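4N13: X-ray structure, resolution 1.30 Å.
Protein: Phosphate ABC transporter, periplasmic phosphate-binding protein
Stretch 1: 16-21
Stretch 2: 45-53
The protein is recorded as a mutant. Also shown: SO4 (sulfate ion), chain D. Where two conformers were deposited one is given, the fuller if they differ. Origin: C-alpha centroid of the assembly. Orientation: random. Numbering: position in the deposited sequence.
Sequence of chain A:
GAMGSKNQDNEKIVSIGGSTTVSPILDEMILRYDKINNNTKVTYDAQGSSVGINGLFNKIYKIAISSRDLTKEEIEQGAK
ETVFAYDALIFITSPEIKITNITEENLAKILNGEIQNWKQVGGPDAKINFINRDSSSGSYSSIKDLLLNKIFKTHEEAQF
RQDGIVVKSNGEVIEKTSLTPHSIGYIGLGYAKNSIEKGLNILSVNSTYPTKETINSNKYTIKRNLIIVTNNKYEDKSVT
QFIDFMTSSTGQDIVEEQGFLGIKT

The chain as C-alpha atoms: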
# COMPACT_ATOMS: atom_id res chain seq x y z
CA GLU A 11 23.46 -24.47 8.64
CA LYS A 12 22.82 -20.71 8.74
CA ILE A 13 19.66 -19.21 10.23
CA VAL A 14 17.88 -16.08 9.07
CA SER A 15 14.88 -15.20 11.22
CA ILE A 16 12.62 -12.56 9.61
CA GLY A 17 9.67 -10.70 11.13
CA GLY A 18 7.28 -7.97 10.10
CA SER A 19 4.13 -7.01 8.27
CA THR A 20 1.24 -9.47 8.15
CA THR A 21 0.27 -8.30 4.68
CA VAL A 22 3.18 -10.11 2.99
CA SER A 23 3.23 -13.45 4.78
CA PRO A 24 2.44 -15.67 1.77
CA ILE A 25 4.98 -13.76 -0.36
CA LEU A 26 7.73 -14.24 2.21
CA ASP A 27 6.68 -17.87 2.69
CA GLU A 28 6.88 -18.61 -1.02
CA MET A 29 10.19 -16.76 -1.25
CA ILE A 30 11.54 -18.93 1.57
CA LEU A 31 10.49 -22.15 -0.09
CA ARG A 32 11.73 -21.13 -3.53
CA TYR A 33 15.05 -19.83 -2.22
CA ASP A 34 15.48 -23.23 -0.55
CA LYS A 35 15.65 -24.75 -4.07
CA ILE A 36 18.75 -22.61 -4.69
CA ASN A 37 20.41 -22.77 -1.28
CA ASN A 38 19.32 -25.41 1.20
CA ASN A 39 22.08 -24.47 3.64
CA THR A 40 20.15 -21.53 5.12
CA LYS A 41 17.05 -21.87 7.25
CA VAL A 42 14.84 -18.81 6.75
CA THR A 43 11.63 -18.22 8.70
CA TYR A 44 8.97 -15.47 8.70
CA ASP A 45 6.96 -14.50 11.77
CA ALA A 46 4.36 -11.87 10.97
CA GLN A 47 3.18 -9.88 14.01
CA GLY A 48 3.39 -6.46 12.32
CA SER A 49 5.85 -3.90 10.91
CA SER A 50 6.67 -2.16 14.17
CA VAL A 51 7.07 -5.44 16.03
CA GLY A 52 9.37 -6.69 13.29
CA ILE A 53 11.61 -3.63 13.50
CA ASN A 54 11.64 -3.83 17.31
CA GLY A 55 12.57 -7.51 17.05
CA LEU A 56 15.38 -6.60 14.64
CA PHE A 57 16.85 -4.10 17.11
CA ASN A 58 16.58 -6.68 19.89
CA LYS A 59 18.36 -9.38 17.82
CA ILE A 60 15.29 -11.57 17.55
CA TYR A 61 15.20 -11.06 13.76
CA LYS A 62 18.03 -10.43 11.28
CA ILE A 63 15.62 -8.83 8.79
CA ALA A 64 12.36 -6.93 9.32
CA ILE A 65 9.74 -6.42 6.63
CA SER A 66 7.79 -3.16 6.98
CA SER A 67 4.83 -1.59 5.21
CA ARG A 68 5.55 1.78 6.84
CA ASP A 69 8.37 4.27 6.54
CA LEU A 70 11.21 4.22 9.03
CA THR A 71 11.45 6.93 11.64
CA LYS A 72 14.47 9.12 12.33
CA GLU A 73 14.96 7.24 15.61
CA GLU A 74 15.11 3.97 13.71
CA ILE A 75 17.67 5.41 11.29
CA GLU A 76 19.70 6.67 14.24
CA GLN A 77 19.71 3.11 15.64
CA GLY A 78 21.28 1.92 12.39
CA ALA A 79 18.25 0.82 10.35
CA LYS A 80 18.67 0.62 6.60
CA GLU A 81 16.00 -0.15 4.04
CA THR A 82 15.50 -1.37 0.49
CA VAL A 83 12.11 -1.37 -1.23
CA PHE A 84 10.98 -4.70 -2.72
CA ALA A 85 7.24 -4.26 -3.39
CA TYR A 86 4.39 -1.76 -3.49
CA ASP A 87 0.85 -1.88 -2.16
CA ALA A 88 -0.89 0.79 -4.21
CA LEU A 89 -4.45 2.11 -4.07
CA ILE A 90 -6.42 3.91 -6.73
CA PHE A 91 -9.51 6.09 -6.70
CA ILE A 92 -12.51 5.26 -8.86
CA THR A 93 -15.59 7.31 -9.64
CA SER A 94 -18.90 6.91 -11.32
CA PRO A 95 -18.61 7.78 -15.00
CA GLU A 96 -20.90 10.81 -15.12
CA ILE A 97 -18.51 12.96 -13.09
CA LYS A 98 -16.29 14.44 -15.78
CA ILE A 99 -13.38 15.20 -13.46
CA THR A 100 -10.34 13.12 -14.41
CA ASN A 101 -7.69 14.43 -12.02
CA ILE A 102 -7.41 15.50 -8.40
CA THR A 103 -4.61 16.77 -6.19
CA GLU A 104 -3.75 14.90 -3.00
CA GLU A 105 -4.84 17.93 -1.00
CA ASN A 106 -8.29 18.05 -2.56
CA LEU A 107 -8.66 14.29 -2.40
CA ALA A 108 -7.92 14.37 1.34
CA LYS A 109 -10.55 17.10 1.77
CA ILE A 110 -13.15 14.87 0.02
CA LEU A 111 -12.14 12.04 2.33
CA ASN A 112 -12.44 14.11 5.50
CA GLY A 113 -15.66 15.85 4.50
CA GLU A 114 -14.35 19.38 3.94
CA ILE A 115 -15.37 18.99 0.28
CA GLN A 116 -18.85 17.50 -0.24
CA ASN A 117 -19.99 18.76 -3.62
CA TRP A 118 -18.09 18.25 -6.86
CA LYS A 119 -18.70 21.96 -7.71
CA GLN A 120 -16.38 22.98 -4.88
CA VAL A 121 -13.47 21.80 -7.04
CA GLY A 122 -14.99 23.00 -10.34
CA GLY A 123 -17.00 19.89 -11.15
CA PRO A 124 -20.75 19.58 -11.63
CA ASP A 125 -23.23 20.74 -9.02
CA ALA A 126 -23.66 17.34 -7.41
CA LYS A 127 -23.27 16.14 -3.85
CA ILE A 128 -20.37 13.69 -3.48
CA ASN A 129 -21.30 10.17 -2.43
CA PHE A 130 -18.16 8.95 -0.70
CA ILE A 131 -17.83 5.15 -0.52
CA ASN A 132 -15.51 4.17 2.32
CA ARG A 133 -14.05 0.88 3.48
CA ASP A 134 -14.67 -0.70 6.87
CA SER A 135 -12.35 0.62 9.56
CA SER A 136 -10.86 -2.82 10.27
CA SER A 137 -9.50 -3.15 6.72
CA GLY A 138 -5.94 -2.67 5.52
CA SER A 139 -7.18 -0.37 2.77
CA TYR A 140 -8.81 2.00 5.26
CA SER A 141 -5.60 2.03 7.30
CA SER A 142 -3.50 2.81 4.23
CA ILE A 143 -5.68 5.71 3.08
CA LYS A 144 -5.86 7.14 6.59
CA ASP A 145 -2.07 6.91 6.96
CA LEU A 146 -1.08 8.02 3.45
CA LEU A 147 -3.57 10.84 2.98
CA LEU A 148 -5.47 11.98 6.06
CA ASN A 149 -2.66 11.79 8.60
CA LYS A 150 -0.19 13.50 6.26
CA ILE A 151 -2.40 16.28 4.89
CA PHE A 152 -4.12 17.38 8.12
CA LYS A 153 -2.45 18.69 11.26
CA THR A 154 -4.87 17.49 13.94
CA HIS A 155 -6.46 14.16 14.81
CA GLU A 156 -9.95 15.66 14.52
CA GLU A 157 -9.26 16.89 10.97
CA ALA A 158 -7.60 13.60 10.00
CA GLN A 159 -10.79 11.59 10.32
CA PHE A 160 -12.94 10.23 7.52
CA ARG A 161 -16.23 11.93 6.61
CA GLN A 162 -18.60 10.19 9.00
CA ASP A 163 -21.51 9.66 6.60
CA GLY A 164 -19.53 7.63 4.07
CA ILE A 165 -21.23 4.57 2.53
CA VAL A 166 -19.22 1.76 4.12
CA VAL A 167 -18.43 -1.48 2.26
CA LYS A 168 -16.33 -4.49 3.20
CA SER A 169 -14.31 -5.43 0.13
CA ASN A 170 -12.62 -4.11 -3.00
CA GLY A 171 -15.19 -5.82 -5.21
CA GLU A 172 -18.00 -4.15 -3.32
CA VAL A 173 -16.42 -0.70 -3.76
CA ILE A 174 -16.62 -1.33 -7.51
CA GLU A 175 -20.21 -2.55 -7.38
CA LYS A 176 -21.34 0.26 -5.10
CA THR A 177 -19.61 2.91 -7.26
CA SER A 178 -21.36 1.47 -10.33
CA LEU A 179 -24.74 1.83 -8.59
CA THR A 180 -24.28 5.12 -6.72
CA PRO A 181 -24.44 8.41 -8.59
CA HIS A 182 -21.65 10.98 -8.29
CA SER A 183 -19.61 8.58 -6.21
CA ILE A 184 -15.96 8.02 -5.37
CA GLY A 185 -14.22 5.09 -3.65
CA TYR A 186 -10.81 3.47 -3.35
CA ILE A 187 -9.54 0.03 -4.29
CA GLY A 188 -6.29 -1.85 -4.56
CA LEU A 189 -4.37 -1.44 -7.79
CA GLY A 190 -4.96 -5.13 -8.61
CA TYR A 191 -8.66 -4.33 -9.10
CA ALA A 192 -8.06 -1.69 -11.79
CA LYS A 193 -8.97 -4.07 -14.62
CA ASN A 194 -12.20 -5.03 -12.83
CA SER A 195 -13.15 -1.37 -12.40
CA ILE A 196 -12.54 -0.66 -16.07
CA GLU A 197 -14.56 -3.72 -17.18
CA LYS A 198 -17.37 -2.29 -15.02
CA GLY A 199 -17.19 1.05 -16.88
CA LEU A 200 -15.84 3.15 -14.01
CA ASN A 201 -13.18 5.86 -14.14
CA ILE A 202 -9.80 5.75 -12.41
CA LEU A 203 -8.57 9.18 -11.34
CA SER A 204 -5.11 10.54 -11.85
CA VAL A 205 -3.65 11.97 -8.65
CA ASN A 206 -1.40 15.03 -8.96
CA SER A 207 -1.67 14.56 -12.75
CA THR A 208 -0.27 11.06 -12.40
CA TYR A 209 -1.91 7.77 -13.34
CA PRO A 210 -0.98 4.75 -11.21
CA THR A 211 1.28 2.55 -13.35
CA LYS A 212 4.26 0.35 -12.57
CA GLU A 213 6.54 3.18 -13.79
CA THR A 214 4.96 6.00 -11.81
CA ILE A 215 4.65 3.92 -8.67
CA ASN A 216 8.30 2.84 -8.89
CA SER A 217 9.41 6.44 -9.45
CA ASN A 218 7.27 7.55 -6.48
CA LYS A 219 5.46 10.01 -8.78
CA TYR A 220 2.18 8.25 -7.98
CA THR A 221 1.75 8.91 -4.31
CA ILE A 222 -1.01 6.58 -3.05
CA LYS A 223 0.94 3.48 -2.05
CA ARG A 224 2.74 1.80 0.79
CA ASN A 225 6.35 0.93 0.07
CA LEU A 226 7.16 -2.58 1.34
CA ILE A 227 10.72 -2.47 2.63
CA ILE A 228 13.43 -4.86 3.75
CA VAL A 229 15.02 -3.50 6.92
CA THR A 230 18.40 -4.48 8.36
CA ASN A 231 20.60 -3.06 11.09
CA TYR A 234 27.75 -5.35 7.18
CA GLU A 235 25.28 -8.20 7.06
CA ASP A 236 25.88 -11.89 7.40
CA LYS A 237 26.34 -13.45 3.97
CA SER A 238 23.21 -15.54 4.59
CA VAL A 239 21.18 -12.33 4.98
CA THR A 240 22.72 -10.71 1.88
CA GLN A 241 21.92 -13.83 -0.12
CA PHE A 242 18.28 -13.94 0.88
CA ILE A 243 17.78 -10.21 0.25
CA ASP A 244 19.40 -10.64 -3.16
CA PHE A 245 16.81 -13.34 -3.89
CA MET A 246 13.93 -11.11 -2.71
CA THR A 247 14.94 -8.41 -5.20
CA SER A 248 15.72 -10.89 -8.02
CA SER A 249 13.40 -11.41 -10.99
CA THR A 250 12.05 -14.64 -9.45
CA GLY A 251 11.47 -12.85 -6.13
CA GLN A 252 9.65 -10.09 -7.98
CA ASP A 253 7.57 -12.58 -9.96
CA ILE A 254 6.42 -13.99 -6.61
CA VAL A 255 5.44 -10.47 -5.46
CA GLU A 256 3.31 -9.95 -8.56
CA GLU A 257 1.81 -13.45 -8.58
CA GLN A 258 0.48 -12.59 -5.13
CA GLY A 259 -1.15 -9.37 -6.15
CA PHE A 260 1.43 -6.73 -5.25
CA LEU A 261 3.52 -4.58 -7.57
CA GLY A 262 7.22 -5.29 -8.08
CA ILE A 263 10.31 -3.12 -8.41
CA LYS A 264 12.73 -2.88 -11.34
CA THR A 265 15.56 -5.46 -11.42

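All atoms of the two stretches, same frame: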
# COMPACT_ATOMS: atom_id res chain seq x y z
N ILE A 16 13.20 -13.79 10.14
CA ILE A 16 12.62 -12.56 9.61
C ILE A 16 11.27 -12.32 10.30
O ILE A 16 10.54 -13.26 10.60
CB ILE A 16 12.43 -12.69 8.10
CG1 ILE A 16 13.72 -13.17 7.43
CG2 ILE A 16 11.93 -11.38 7.49
CD1 ILE A 16 13.64 -13.28 5.93
N GLY A 17 10.95 -11.06 10.55
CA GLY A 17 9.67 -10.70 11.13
C GLY A 17 9.12 -9.48 10.43
O GLY A 17 9.83 -8.79 9.72
N GLY A 18 7.84 -9.19 10.63
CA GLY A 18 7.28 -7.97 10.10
C GLY A 18 5.82 -8.03 9.72
O GLY A 18 5.02 -8.75 10.33
N SER A 19 5.49 -7.23 8.71
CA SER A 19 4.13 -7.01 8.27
C SER A 19 3.35 -8.30 8.02
O SER A 19 3.84 -9.21 7.38
CB SER A 19 4.20 -6.22 6.98
OG SER A 19 2.90 -6.02 6.45
N THR A 20 2.09 -8.33 8.44
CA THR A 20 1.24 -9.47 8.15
C THR A 20 0.83 -9.53 6.67
O THR A 20 0.58 -10.61 6.13
CB THR A 20 -0.00 -9.43 9.05
OG1 THR A 20 -0.73 -8.22 8.83
CG2 THR A 20 0.43 -9.49 10.51
N THR A 21 0.83 -8.39 6.01
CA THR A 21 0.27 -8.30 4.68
C THR A 21 1.07 -9.09 3.65
O THR A 21 0.57 -9.38 2.59
CB THR A 21 0.17 -6.81 4.23
OG1 THR A 21 1.48 -6.28 4.01
CG2 THR A 21 -0.57 -5.97 5.28
N ASP A 45 7.96 -14.59 10.71
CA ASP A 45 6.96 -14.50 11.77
C ASP A 45 6.31 -13.14 11.65
O ASP A 45 6.96 -12.12 11.82
CB ASP A 45 7.59 -14.67 13.16
CG ASP A 45 6.55 -15.01 14.23
OD1 ASP A 45 5.36 -14.79 13.97
OD2 ASP A 45 6.91 -15.46 15.34
N ALA A 46 5.02 -13.11 11.34
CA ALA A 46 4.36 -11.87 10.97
C ALA A 46 3.43 -11.34 12.07
O ALA A 46 2.23 -11.66 12.08
CB ALA A 46 3.60 -12.07 9.68
N GLN A 47 3.98 -10.53 12.96
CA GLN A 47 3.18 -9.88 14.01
C GLN A 47 3.06 -8.36 13.79
O GLN A 47 2.57 -7.65 14.66
CB GLN A 47 3.76 -10.13 15.42
CG GLN A 47 3.99 -11.60 15.81
CD GLN A 47 2.78 -12.48 15.63
OE1 GLN A 47 1.69 -12.15 16.09
NE2 GLN A 47 2.96 -13.61 14.96
N GLY A 48 3.51 -7.87 12.64
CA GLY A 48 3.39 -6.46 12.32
C GLY A 48 4.70 -5.74 12.03
O GLY A 48 5.77 -6.17 12.46
N SER A 49 4.63 -4.63 11.29
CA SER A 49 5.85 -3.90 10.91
C SER A 49 6.64 -3.41 12.11
O SER A 49 7.84 -3.60 12.19
CB SER A 49 5.49 -2.71 10.03
OG SER A 49 4.90 -3.14 8.80
N SER A 50 5.96 -2.74 13.03
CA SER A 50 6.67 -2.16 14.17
C SER A 50 7.28 -3.24 15.05
O SER A 50 8.41 -3.11 15.53
CB SER A 50 5.73 -1.28 15.00
OG SER A 50 5.44 -0.09 14.30
N VAL A 51 6.54 -4.32 15.26
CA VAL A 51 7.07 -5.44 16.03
C VAL A 51 8.29 -6.05 15.35
O VAL A 51 9.27 -6.41 15.99
CB VAL A 51 5.99 -6.50 16.26
CG1 VAL A 51 6.59 -7.76 16.88
CG2 VAL A 51 4.85 -5.93 17.14
N GLY A 52 8.24 -6.19 14.02
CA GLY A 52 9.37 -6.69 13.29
C GLY A 52 10.61 -5.83 13.47
O GLY A 52 11.70 -6.35 13.71
N ILE A 53 10.46 -4.52 13.32
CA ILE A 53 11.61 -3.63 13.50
C ILE A 53 12.12 -3.70 14.95
O ILE A 53 13.32 -3.75 15.20
CB ILE A 53 11.25 -2.20 13.10
CG1 ILE A 53 10.91 -2.15 11.60
CG2 ILE A 53 12.37 -1.22 13.45
CD1 ILE A 53 10.17 -0.90 11.19
S SO4 D . 1.41 -4.14 9.26
O1 SO4 D . 1.36 -5.53 9.63
O2 SO4 D . 0.05 -3.60 9.47
O3 SO4 D . 2.42 -3.34 9.97
O4 SO4 D . 1.75 -3.99 7.86

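The two stretches meet mainly through their backbones. Gly17 and Asp45 form a parallel beta bridge. Asp45 N donates to Ile16 O at 2.9 Å, and Gly18 N donates to Asp45 O at 3.3 Å. The second bond is the longer and more bent of the two. Asp45 O also receives a CA-H...O contact from Gly17 CA at 3.1 Å.

Beyond the bridge, Gly18 O takes over as acceptor. Gly48 N donates to it at 2.9 Å, and Ala46 CA adds a CA-H...O contact to Gly18 O at 3.3 Å. Gln47 N also lies 3.3 Å from Gly18 O, but the angle is too poor for a hydrogen bond. Gly48 occupies the N-cap position, and its O accepts from Gly52 N at 2.9 Å in the first turn of the helix.

The absence of a side chain at Gly52 allows the close approach here: a CB would clash with Gly18 CA and Gly17 O. Gly18 and Gly48 are different, since their backbone angles by themselves call for glycine.

The sulfate, probably from the crystallisation liquor, is bound by both stretches. Thr20 N donates to sulfate O1 at 3.1 Å. Ser19 OG donates to sulfate O4 at 2.7 Å. From the helix start, Ser49 N donates to sulfate O3 at 2.9 Å and Ser49 OG to the same O3 at 2.7 Å. Ser19 OG is also an acceptor, for Thr21 N at 3.2 Å and for Thr21 OG1 at 2.8 Å. The two serines touch without bonding, with Ser19 CB 3.6 Å from Ser49 OG.

No side chain makes a hydrogen bond directly across the stretches. Thr20 CG2 packs 3.2 Å from Ala46 O. The side chain of Asp45 is engaged within its own stretch, where Gln47 NE2 donates to Asp45 OD1 at 2.9 Å.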